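Local coordinates for R.Ecl18kI (Enterobacter cloacae, PDB 2GB7), which recognizes the double-stranded DNA sequence 5'-CCNGG-3' and cuts it before the first C as a type II restriction endonuclease, at residues 4-9 with 102-107; 23-28 with 120-125; 173-178 with 256-261. The protein carries 1 engineered substitution. One frame throughout, in Å; residues are numbered along the deposited sequence.

Contact 1 (4-9 with 102-107). With nucleotides of chain A.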
loop_
_atom_site.group_PDB
_atom_site.type_symbol
_atom_site.label_atom_id
_atom_site.label_comp_id
_atom_site.label_asym_id
_atom_site.label_seq_id
_atom_site.Cartn_x
_atom_site.Cartn_y
_atom_site.Cartn_z
ATOM N N LEU F 4 11.613 -19.700 -22.266
ATOM C CA LEU F 4 11.886 -18.858 -21.089
ATOM C C LEU F 4 11.258 -19.393 -19.796
ATOM O O LEU F 4 10.055 -19.646 -19.743
ATOM C CB LEU F 4 11.644 -17.367 -21.384
ATOM C CG LEU F 4 12.622 -16.662 -22.334
ATOM C CD1 LEU F 4 12.045 -15.332 -22.839
ATOM C CD2 LEU F 4 13.986 -16.432 -21.702
ATOM N N SER F 5 12.088 -19.583 -18.773
ATOM C CA SER F 5 11.616 -19.907 -17.424
ATOM C C SER F 5 10.997 -18.636 -16.808
ATOM O O SER F 5 11.299 -17.541 -17.270
ATOM C CB SER F 5 12.787 -20.372 -16.546
ATOM O OG SER F 5 13.482 -19.266 -15.966
ATOM N N PRO F 6 10.144 -18.774 -15.771
ATOM C CA PRO F 6 9.580 -17.555 -15.160
ATOM C C PRO F 6 10.623 -16.556 -14.657
ATOM O O PRO F 6 10.429 -15.338 -14.821
ATOM C CB PRO F 6 8.758 -18.099 -13.987
ATOM C CG PRO F 6 8.376 -19.482 -14.447
ATOM C CD PRO F 6 9.630 -19.982 -15.099
ATOM N N GLY F 7 11.703 -17.050 -14.046
ATOM C CA GLY F 7 12.745 -16.160 -13.508
ATOM C C GLY F 7 13.495 -15.456 -14.622
ATOM O O GLY F 7 13.855 -14.287 -14.524
ATOM N N GLU F 8 13.727 -16.181 -15.707
ATOM C CA GLU F 8 14.382 -15.597 -16.868
ATOM C C GLU F 8 13.530 -14.508 -17.509
ATOM O O GLU F 8 14.060 -13.488 -17.942
ATOM C CB GLU F 8 14.742 -16.689 -17.875
ATOM C CG GLU F 8 15.977 -17.456 -17.445
ATOM C CD GLU F 8 16.029 -18.873 -17.982
ATOM O OE1 GLU F 8 15.465 -19.140 -19.065
ATOM O OE2 GLU F 8 16.647 -19.722 -17.307
ATOM N N PHE F 9 12.217 -14.741 -17.554
ATOM C CA PHE F 9 11.259 -13.804 -18.132
ATOM C C PHE F 9 11.227 -12.534 -17.284
ATOM O O PHE F 9 11.225 -11.425 -17.822
ATOM C CB PHE F 9 9.873 -14.454 -18.201
ATOM C CG PHE F 9 8.873 -13.721 -19.075
ATOM C CD1 PHE F 9 9.237 -13.200 -20.312
ATOM C CD2 PHE F 9 7.544 -13.608 -18.672
ATOM C CE1 PHE F 9 8.290 -12.551 -21.116
ATOM C CE2 PHE F 9 6.602 -12.959 -19.460
ATOM C CZ PHE F 9 6.974 -12.437 -20.685
ATOM N N PRO F 102 1.130 -19.591 -17.350
ATOM C CA PRO F 102 0.333 -18.743 -16.469
ATOM C C PRO F 102 1.194 -17.935 -15.535
ATOM O O PRO F 102 0.848 -16.782 -15.240
ATOM C CB PRO F 102 -0.494 -19.750 -15.648
ATOM C CG PRO F 102 -0.347 -21.036 -16.295
ATOM C CD PRO F 102 0.980 -21.004 -16.975
ATOM N N THR F 103 2.297 -18.508 -15.050
ATOM C CA THR F 103 3.145 -17.739 -14.111
ATOM C C THR F 103 3.832 -16.604 -14.860
ATOM O O THR F 103 3.953 -15.493 -14.336
ATOM C CB THR F 103 4.188 -18.633 -13.422
ATOM O OG1 THR F 103 3.526 -19.787 -12.887
ATOM C CG2 THR F 103 4.922 -17.915 -12.326
ATOM N N HIS F 104 4.268 -16.888 -16.086
ATOM C CA HIS F 104 4.896 -15.903 -16.965
ATOM C C HIS F 104 4.001 -14.692 -17.210
ATOM O O HIS F 104 4.418 -13.550 -16.992
ATOM C CB HIS F 104 5.235 -16.544 -18.318
ATOM C CG HIS F 104 6.217 -17.666 -18.228
ATOM N ND1 HIS F 104 5.839 -18.958 -17.934
ATOM C CD2 HIS F 104 7.557 -17.698 -18.422
ATOM C CE1 HIS F 104 6.904 -19.742 -17.962
ATOM N NE2 HIS F 104 7.960 -19.001 -18.246
ATOM N N ILE F 105 2.781 -14.953 -17.677
ATOM C CA ILE F 105 1.820 -13.908 -18.030
ATOM C C ILE F 105 1.480 -13.114 -16.782
ATOM O O ILE F 105 1.487 -11.870 -16.790
ATOM C CB ILE F 105 0.542 -14.521 -18.649
ATOM C CG1 ILE F 105 0.890 -15.163 -19.988
ATOM C CG2 ILE F 105 -0.532 -13.456 -18.885
ATOM C CD1 ILE F 105 -0.279 -15.911 -20.631
ATOM N N TYR F 106 1.225 -13.829 -15.694
ATOM C CA TYR F 106 0.952 -13.175 -14.413
ATOM C C TYR F 106 2.139 -12.320 -13.967
ATOM O O TYR F 106 1.941 -11.185 -13.544
ATOM C CB TYR F 106 0.564 -14.198 -13.334
ATOM C CG TYR F 106 0.434 -13.543 -11.967
ATOM C CD1 TYR F 106 -0.697 -12.828 -11.610
ATOM C CD2 TYR F 106 1.468 -13.647 -11.040
ATOM C CE1 TYR F 106 -0.796 -12.202 -10.348
ATOM C CE2 TYR F 106 1.378 -13.036 -9.786
ATOM C CZ TYR F 106 0.243 -12.323 -9.448
ATOM O OH TYR F 106 0.145 -11.729 -8.204
ATOM N N ASP F 107 3.360 -12.847 -14.039
ATOM C CA ASP F 107 4.550 -12.091 -13.636
ATOM C C ASP F 107 4.758 -10.805 -14.433
ATOM O O ASP F 107 5.165 -9.761 -13.884
ATOM C CB ASP F 107 5.791 -12.955 -13.757
ATOM C CG ASP F 107 5.869 -14.001 -12.667
ATOM O OD1 ASP F 107 5.052 -13.945 -11.712
ATOM O OD2 ASP F 107 6.760 -14.870 -12.781
ATOM P P DG A 6 2.065 -11.342 -5.220
ATOM O OP1 DG A 6 0.701 -10.754 -5.162
ATOM O OP2 DG A 6 2.432 -12.220 -6.361
ATOM O "O5'" DG A 6 3.141 -10.176 -5.167
ATOM C "C5'" DG A 6 2.927 -9.009 -4.385
ATOM C "C4'" DG A 6 4.095 -8.073 -4.566
ATOM O "O4'" DG A 6 3.856 -6.807 -3.908
ATOM C "C3'" DG A 6 5.416 -8.599 -4.004
ATOM O "O3'" DG A 6 6.458 -8.193 -4.890
ATOM C "C2'" DG A 6 5.546 -7.846 -2.692
ATOM C "C1'" DG A 6 4.974 -6.506 -3.100
ATOM N N9 DG A 6 4.529 -5.611 -2.041
ATOM C C8 DG A 6 4.527 -5.818 -0.682
ATOM N N7 DG A 6 4.083 -4.787 -0.013
ATOM C C5 DG A 6 3.773 -3.852 -0.993
ATOM C C6 DG A 6 3.262 -2.529 -0.885
ATOM O O6 DG A 6 2.982 -1.892 0.133
ATOM N N1 DG A 6 3.086 -1.946 -2.137
ATOM C C2 DG A 6 3.368 -2.547 -3.336
ATOM N N2 DG A 6 3.111 -1.826 -4.438
ATOM N N3 DG A 6 3.860 -3.767 -3.448
ATOM C C4 DG A 6 4.033 -4.354 -2.247
#
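H104 holds CG beside its backbone N (chi1 -62°), which starts the imidazole toward L4 and P6. F9 holds CG anti to its own N (chi1 -166°), carrying the phenyl toward the H104 backbone. The two rings meet obliquely, with centroids 5.9 Å apart. H104 NE2 donates to L4 O over 2.7 Å. The bond is bent, with an N-H...O angle of 134°, and L4 O is tilted out of the imidazole plane. P6 covers one face of the same ring. Its CG lies 4.1 Å from the centroid of the H104 ring, a CH-pi contact offset toward the rim. F9 presents its ring edge to the backbone of the other helix, where CE2 is 3.3 Å from H104 O. The contact joins the first turns of two helices, 6-20 and 102-134. S5 is the N-cap of the first and forms a capping box with E8. E8 N donates to S5 OG at 3.1 Å, and S5 N makes a weak bond back to E8 OE1. At the border of the contact, P6 CB lies 4.2 Å from T103 CG2 and 4.0 Å from D107 OD2. L79 packs on L4, F9 and H104. K69 of the second subunit packs on P102 and T103, and I105 meets I105 of that subunit. Y106 faces the DNA instead: its OH donates to OP2 of DG6 of chain A at 3.0 Å.

Contact 2 (23-28 with 120-125). With nucleotides of chain B.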
loop_
_atom_site.group_PDB
_atom_site.type_symbol
_atom_site.label_atom_id
_atom_site.label_comp_id
_atom_site.label_asym_id
_atom_site.label_seq_id
_atom_site.Cartn_x
_atom_site.Cartn_y
_atom_site.Cartn_z
ATOM N N THR F 23 12.177 7.778 -17.499
ATOM C CA THR F 23 11.851 7.871 -16.079
ATOM C C THR F 23 10.552 8.666 -15.907
ATOM O O THR F 23 10.193 9.442 -16.810
ATOM C CB THR F 23 12.991 8.534 -15.302
ATOM O OG1 THR F 23 13.058 9.922 -15.655
ATOM C CG2 THR F 23 14.325 7.852 -15.631
ATOM N N PRO F 24 9.841 8.459 -14.778
ATOM C CA PRO F 24 8.654 9.243 -14.455
ATOM C C PRO F 24 8.924 10.730 -14.563
ATOM O O PRO F 24 8.153 11.449 -15.199
ATOM C CB PRO F 24 8.381 8.869 -12.993
ATOM C CG PRO F 24 8.843 7.450 -12.904
ATOM C CD PRO F 24 10.101 7.430 -13.741
ATOM N N PHE F 25 10.011 11.219 -13.965
ATOM C CA PHE F 25 10.285 12.658 -14.085
ATOM C C PHE F 25 10.554 13.096 -15.520
ATOM O O PHE F 25 10.082 14.155 -15.951
ATOM C CB PHE F 25 11.441 13.107 -13.204
ATOM C CG PHE F 25 11.629 14.580 -13.219
ATOM C CD1 PHE F 25 10.891 15.388 -12.357
ATOM C CD2 PHE F 25 12.489 15.183 -14.130
ATOM C CE1 PHE F 25 11.022 16.759 -12.384
ATOM C CE2 PHE F 25 12.626 16.548 -14.159
ATOM C CZ PHE F 25 11.896 17.339 -13.296
ATOM N N ALA F 26 11.332 12.305 -16.250
ATOM C CA ALA F 26 11.584 12.617 -17.661
ATOM C C ALA F 26 10.278 12.716 -18.459
ATOM O O ALA F 26 10.149 13.580 -19.345
ATOM C CB ALA F 26 12.500 11.561 -18.283
ATOM N N LEU F 27 9.326 11.816 -18.183
ATOM C CA LEU F 27 8.052 11.832 -18.930
ATOM C C LEU F 27 7.263 13.070 -18.567
ATOM O O LEU F 27 6.708 13.748 -19.427
ATOM C CB LEU F 27 7.212 10.568 -18.663
ATOM C CG LEU F 27 5.780 10.538 -19.226
ATOM C CD1 LEU F 27 5.794 10.693 -20.736
ATOM C CD2 LEU F 27 5.011 9.247 -18.842
ATOM N N VAL F 28 7.245 13.380 -17.276
ATOM C CA VAL F 28 6.546 14.574 -16.817
ATOM C C VAL F 28 7.202 15.807 -17.427
ATOM O O VAL F 28 6.515 16.708 -17.895
ATOM C CB VAL F 28 6.520 14.669 -15.258
ATOM C CG1 VAL F 28 6.058 16.063 -14.823
ATOM C CG2 VAL F 28 5.615 13.608 -14.633
ATOM N N ALA F 120 3.095 6.168 -10.873
ATOM C CA ALA F 120 1.971 7.093 -10.643
ATOM C C ALA F 120 2.326 8.053 -9.536
ATOM O O ALA F 120 2.077 9.251 -9.636
ATOM C CB ALA F 120 0.679 6.358 -10.307
ATOM N N GLY F 121 2.925 7.532 -8.473
ATOM C CA GLY F 121 3.300 8.436 -7.344
ATOM C C GLY F 121 4.405 9.400 -7.741
ATOM O O GLY F 121 4.340 10.619 -7.444
ATOM N N LYS F 122 5.449 8.857 -8.371
ATOM C CA LYS F 122 6.592 9.666 -8.768
ATOM C C LYS F 122 6.173 10.773 -9.775
ATOM O O LYS F 122 6.637 11.929 -9.687
ATOM C CB LYS F 122 7.751 8.791 -9.293
ATOM C CG LYS F 122 9.030 9.633 -9.646
ATOM C CD LYS F 122 9.707 10.270 -8.419
ATOM C CE LYS F 122 10.757 11.327 -8.805
ATOM N NZ LYS F 122 10.228 12.753 -8.911
ATOM N N GLU F 123 5.289 10.418 -10.686
ATOM C CA GLU F 123 4.811 11.377 -11.681
ATOM C C GLU F 123 3.967 12.453 -11.008
ATOM O O GLU F 123 4.148 13.623 -11.307
ATOM C CB GLU F 123 4.027 10.665 -12.781
ATOM C CG GLU F 123 4.960 9.861 -13.666
ATOM C CD GLU F 123 4.246 9.193 -14.829
ATOM O OE1 GLU F 123 3.165 9.664 -15.239
ATOM O OE2 GLU F 123 4.784 8.172 -15.307
ATOM N N PHE F 124 3.064 12.085 -10.089
ATOM C CA PHE F 124 2.223 13.103 -9.391
ATOM C C PHE F 124 3.131 14.051 -8.640
ATOM O O PHE F 124 2.990 15.264 -8.708
ATOM C CB PHE F 124 1.258 12.381 -8.449
ATOM C CG PHE F 124 0.249 13.262 -7.771
ATOM C CD1 PHE F 124 -0.357 14.341 -8.421
ATOM C CD2 PHE F 124 -0.118 12.960 -6.458
ATOM C CE1 PHE F 124 -1.295 15.119 -7.741
ATOM C CE2 PHE F 124 -1.073 13.670 -5.810
ATOM C CZ PHE F 124 -1.656 14.788 -6.443
ATOM N N GLU F 125 4.084 13.483 -7.908
ATOM C CA GLU F 125 5.077 14.293 -7.221
ATOM C C GLU F 125 5.847 15.245 -8.157
ATOM O O GLU F 125 6.017 16.457 -7.821
ATOM C CB GLU F 125 6.033 13.352 -6.477
ATOM C CG GLU F 125 5.374 12.533 -5.355
ATOM C CD GLU F 125 6.055 11.177 -5.097
ATOM O OE1 GLU F 125 7.266 11.019 -5.384
ATOM O OE2 GLU F 125 5.356 10.258 -4.612
ATOM P P DC B 4 1.386 7.398 -4.011
ATOM O OP1 DC B 4 0.859 8.574 -4.745
ATOM O OP2 DC B 4 1.296 7.349 -2.526
ATOM O "O5'" DC B 4 0.695 6.080 -4.578
ATOM C "C5'" DC B 4 0.751 5.771 -5.963
ATOM C "C4'" DC B 4 0.084 4.441 -6.221
ATOM O "O4'" DC B 4 0.853 3.396 -5.578
ATOM C "C3'" DC B 4 -1.343 4.323 -5.681
ATOM O "O3'" DC B 4 -2.154 3.580 -6.594
ATOM C "C2'" DC B 4 -1.167 3.535 -4.394
ATOM C "C1'" DC B 4 0.017 2.637 -4.719
ATOM N N1 DC B 4 0.807 2.255 -3.539
ATOM C C2 DC B 4 1.176 0.909 -3.364
ATOM O O2 DC B 4 0.908 0.085 -4.251
ATOM N N3 DC B 4 1.820 0.546 -2.233
ATOM C C4 DC B 4 2.109 1.463 -1.302
ATOM N N4 DC B 4 2.693 1.044 -0.173
ATOM C C5 DC B 4 1.796 2.843 -1.480
ATOM C C6 DC B 4 1.151 3.190 -2.603
ATOM P P DC B 3 5.529 7.871 0.086
ATOM O OP1 DC B 3 5.389 9.331 -0.155
ATOM O OP2 DC B 3 4.804 7.231 1.221
ATOM O "O5'" DC B 3 5.160 7.141 -1.276
ATOM C "C5'" DC B 3 5.829 7.533 -2.468
ATOM C "C4'" DC B 3 5.255 6.794 -3.649
ATOM O "O4'" DC B 3 5.891 5.495 -3.740
ATOM C "C3'" DC B 3 3.765 6.537 -3.459
ATOM O "O3'" DC B 3 2.927 7.190 -4.393
ATOM C "C2'" DC B 3 3.595 5.034 -3.544
ATOM C "C1'" DC B 3 4.926 4.491 -4.030
ATOM N N1 DC B 3 5.258 3.298 -3.237
ATOM C C2 DC B 3 5.367 2.060 -3.874
ATOM O O2 DC B 3 5.220 2.002 -5.102
ATOM N N3 DC B 3 5.624 0.956 -3.133
ATOM C C4 DC B 3 5.765 1.058 -1.810
ATOM N N4 DC B 3 6.012 -0.056 -1.112
ATOM C C5 DC B 3 5.663 2.309 -1.139
ATOM C C6 DC B 3 5.422 3.394 -1.883
#
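K122 and E123 carry this contact from helix 102-134; they meet P24, L27 and V28 of helix 24-34. Just before them, G121 faces the DNA. Its CA lies 3.2 Å from O3' of DC3 of chain B and also comes near OP1 of DC4 of chain B. With no side chain here, the DNA backbone can approach this closely. K122 comes next. Its CG is anti to the backbone N (chi1 -176°) and packs tightly on the proline, 3.5 Å from P24 CB. The two side chains cross at about a right angle. The lysine chain bends at chi2 and again at chi4, and NZ ends loosely near the F25 ring, neither over its face nor at its edge. E123 follows, with CG anti to its carbonyl carbon (chi1 -72°). That CG lies 3.6 Å from P24 CB. Beyond CG the chain is extended and passes L27 at a slant; L27 CD2 is 3.7 Å from E123 OE2. The same OE2 forms a salt bridge with R119, so this buried carboxylate has a charged partner. V28 CG2 fits against the E123 backbone, 3.6 Å from E123 O. Further on, E125 reaches the DNA, with OE2 3.5 Å from C5' of DC3 of chain B, and also touches D160. On the other segment T23 is the N-cap: A26 N donates to T23 OG1 at 3.0 Å. The axes of the two helical segments, 24-28 and 120-125, approach to 8.6 Å at a crossing angle of -46°. The arrangement is a helix-helix packing at the DNA-binding face of this PDDEXK-clan nuclease, where one helix faces both DNA and an N-terminal helix.

Contact 3 (173-178 with 256-261)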
loop_
_atom_site.group_PDB
_atom_site.type_symbol
_atom_site.label_atom_id
_atom_site.label_comp_id
_atom_site.label_asym_id
_atom_site.label_seq_id
_atom_site.Cartn_x
_atom_site.Cartn_y
_atom_site.Cartn_z
ATOM N N LYS F 173 11.205 26.179 11.527
ATOM C CA LYS F 173 10.066 25.781 10.687
ATOM C C LYS F 173 9.018 26.870 10.561
ATOM O O LYS F 173 8.111 26.776 9.773
ATOM C CB LYS F 173 9.441 24.469 11.203
ATOM C CG LYS F 173 8.888 24.602 12.636
ATOM C CD LYS F 173 8.650 23.222 13.230
ATOM C CE LYS F 173 8.422 23.364 14.736
ATOM N NZ LYS F 173 8.091 22.047 15.310
ATOM N N ARG F 174 9.151 27.940 11.328
ATOM C CA ARG F 174 8.273 29.086 11.136
ATOM C C ARG F 174 8.295 29.597 9.677
ATOM O O ARG F 174 9.357 29.685 9.046
ATOM C CB ARG F 174 8.678 30.189 12.111
ATOM C CG ARG F 174 7.831 31.446 12.052
ATOM C CD ARG F 174 8.078 32.293 13.300
ATOM N NE ARG F 174 7.053 33.340 13.424
ATOM C CZ ARG F 174 5.925 33.196 14.125
ATOM N NH1 ARG F 174 5.665 32.074 14.774
ATOM N NH2 ARG F 174 5.057 34.185 14.183
ATOM N N ASN F 175 7.108 29.914 9.151
ATOM C CA ASN F 175 6.937 30.445 7.799
ATOM C C ASN F 175 7.367 29.496 6.699
ATOM O O ASN F 175 7.646 29.939 5.593
ATOM C CB ASN F 175 7.612 31.817 7.628
ATOM C CG ASN F 175 6.931 32.902 8.457
ATOM O OD1 ASN F 175 5.711 32.903 8.592
ATOM N ND2 ASN F 175 7.712 33.826 9.023
ATOM N N THR F 176 7.393 28.192 7.013
ATOM C CA THR F 176 7.651 27.184 5.993
ATOM C C THR F 176 6.358 26.463 5.579
ATOM O O THR F 176 5.276 26.592 6.219
ATOM C CB THR F 176 8.708 26.141 6.436
ATOM O OG1 THR F 176 8.181 25.394 7.536
ATOM C CG2 THR F 176 10.053 26.815 6.862
ATOM N N MET F 177 6.467 25.703 4.498
ATOM C CA MET F 177 5.322 24.884 4.071
ATOM C C MET F 177 5.873 23.537 3.650
ATOM O O MET F 177 6.906 23.478 2.975
ATOM C CB MET F 177 4.567 25.523 2.894
ATOM C CG MET F 177 3.472 24.603 2.404
ATOM S SD MET F 177 2.497 25.356 1.085
ATOM C CE MET F 177 1.987 26.760 1.956
ATOM N N LEU F 178 5.208 22.458 4.079
ATOM C CA LEU F 178 5.571 21.111 3.684
ATOM C C LEU F 178 4.420 20.488 2.951
ATOM O O LEU F 178 3.276 20.608 3.377
ATOM C CB LEU F 178 5.852 20.227 4.911
ATOM C CG LEU F 178 6.963 20.722 5.845
ATOM C CD1 LEU F 178 7.093 19.756 6.995
ATOM C CD2 LEU F 178 8.273 20.872 5.108
ATOM N N MET F 256 2.421 31.100 -1.844
ATOM C CA MET F 256 2.903 32.338 -2.424
ATOM C C MET F 256 3.011 33.374 -1.323
ATOM O O MET F 256 4.017 34.088 -1.234
ATOM C CB MET F 256 1.950 32.816 -3.507
ATOM C CG MET F 256 2.458 34.034 -4.251
ATOM S SD MET F 256 4.056 33.805 -5.055
ATOM C CE MET F 256 4.506 35.520 -5.380
ATOM N N GLU F 257 2.016 33.407 -0.443
ATOM C CA GLU F 257 2.049 34.390 0.656
ATOM C C GLU F 257 3.220 34.137 1.587
ATOM O O GLU F 257 3.884 35.095 1.990
ATOM C CB GLU F 257 0.742 34.416 1.443
ATOM C CG GLU F 257 -0.426 34.891 0.623
ATOM C CD GLU F 257 -1.779 34.560 1.242
ATOM O OE1 GLU F 257 -1.848 33.731 2.190
ATOM O OE2 GLU F 257 -2.778 35.133 0.760
ATOM N N LEU F 258 3.483 32.866 1.914
ATOM C CA LEU F 258 4.617 32.535 2.796
ATOM C C LEU F 258 5.941 32.785 2.095
ATOM O O LEU F 258 6.884 33.259 2.715
ATOM C CB LEU F 258 4.566 31.081 3.283
ATOM C CG LEU F 258 3.511 30.752 4.329
ATOM C CD1 LEU F 258 3.358 29.240 4.469
ATOM C CD2 LEU F 258 3.806 31.399 5.691
ATOM N N SER F 259 6.000 32.497 0.797
ATOM C CA SER F 259 7.215 32.685 0.013
ATOM C C SER F 259 7.704 34.135 0.008
ATOM O O SER F 259 8.911 34.385 0.001
ATOM C CB SER F 259 7.006 32.196 -1.421
ATOM O OG SER F 259 6.349 33.177 -2.198
ATOM N N ARG F 260 6.768 35.081 0.028
ATOM C CA ARG F 260 7.136 36.506 0.059
ATOM C C ARG F 260 7.944 36.874 1.295
ATOM O O ARG F 260 8.694 37.853 1.271
ATOM C CB ARG F 260 5.909 37.411 -0.013
ATOM C CG ARG F 260 5.086 37.262 -1.261
ATOM C CD ARG F 260 4.025 38.344 -1.257
ATOM N NE ARG F 260 2.687 37.782 -1.393
ATOM C CZ ARG F 260 2.068 37.555 -2.550
ATOM N NH1 ARG F 260 2.659 37.837 -3.709
ATOM N NH2 ARG F 260 0.846 37.043 -2.540
ATOM N N LYS F 261 7.771 36.115 2.372
ATOM C CA LYS F 261 8.524 36.337 3.601
ATOM C C LYS F 261 10.001 35.936 3.453
ATOM O O LYS F 261 10.852 36.305 4.270
ATOM C CB LYS F 261 7.864 35.612 4.771
ATOM C CG LYS F 261 6.403 35.963 4.970
ATOM C CD LYS F 261 5.804 35.062 6.021
ATOM C CE LYS F 261 4.288 35.180 6.079
ATOM N NZ LYS F 261 3.843 36.456 6.679
#
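The flat amide of N175 has K261 CD lying over it, 3.4 Å from both CG and OD1 of N175. The two side chains cross at about a right angle, and the touching is done by methylene carbons of the lysine, CD and, to OD1, also CE. Within segment 256-261, the R260 guanidinium has M256 O above one face, offset toward the rim. That oxygen accepts from R260 N and from S259 OG, both on the same side of its plane. L258 fills the middle of the contact. Its CD2 branch is 3.8 Å from N175 OD1. Its CD1 branch is 3.7 Å from T176 O and 3.8 Å from M177 CE. M177 bends at chi3 (-58°), which turns CE to meet that methyl. No hydrogen bond links the two segments. The N175 backbone has a positive phi (63°), as expected at the third position of the type II turn from K173 to T176. T176 closes this turn twice on K173 O, through its N and through OG1 at 2.6 Å. W262, the residue after segment 256-261, donates from NE1 to N175 O. The turn leads into strand 177-181, where M177 pairs with M163 of strand 161-163 and L178 with Y205 of strand 204-207. Helix 248-259 packs against this part of the sheet: L258 also touches M163, and M177 also touches S254 and A255.

How the contacts relate
Contacts 1 and 2 share helix 102-134, with centres about 27 Å apart and nearest atoms about 16 Å apart. Their first segments lie on successive N-terminal helices, 6-20 and 24-34. Both reach DNA: contact 1 at DG6 of chain A, contact 2 at DC3 and DC4 of chain B, among others. Contact 1 also borders the second subunit, whereas contacts 2 and 3 have no neighbour from it. Contact 2 lies about 5 Å from the centre of the chain. Contact 3 is about 25 Å from contact 2 and 51 Å from contact 1, centre to centre. Its nearest atom is about 12 Å from the DNA. Contacts 1 and 3 lie on opposite sides of the chain's centre.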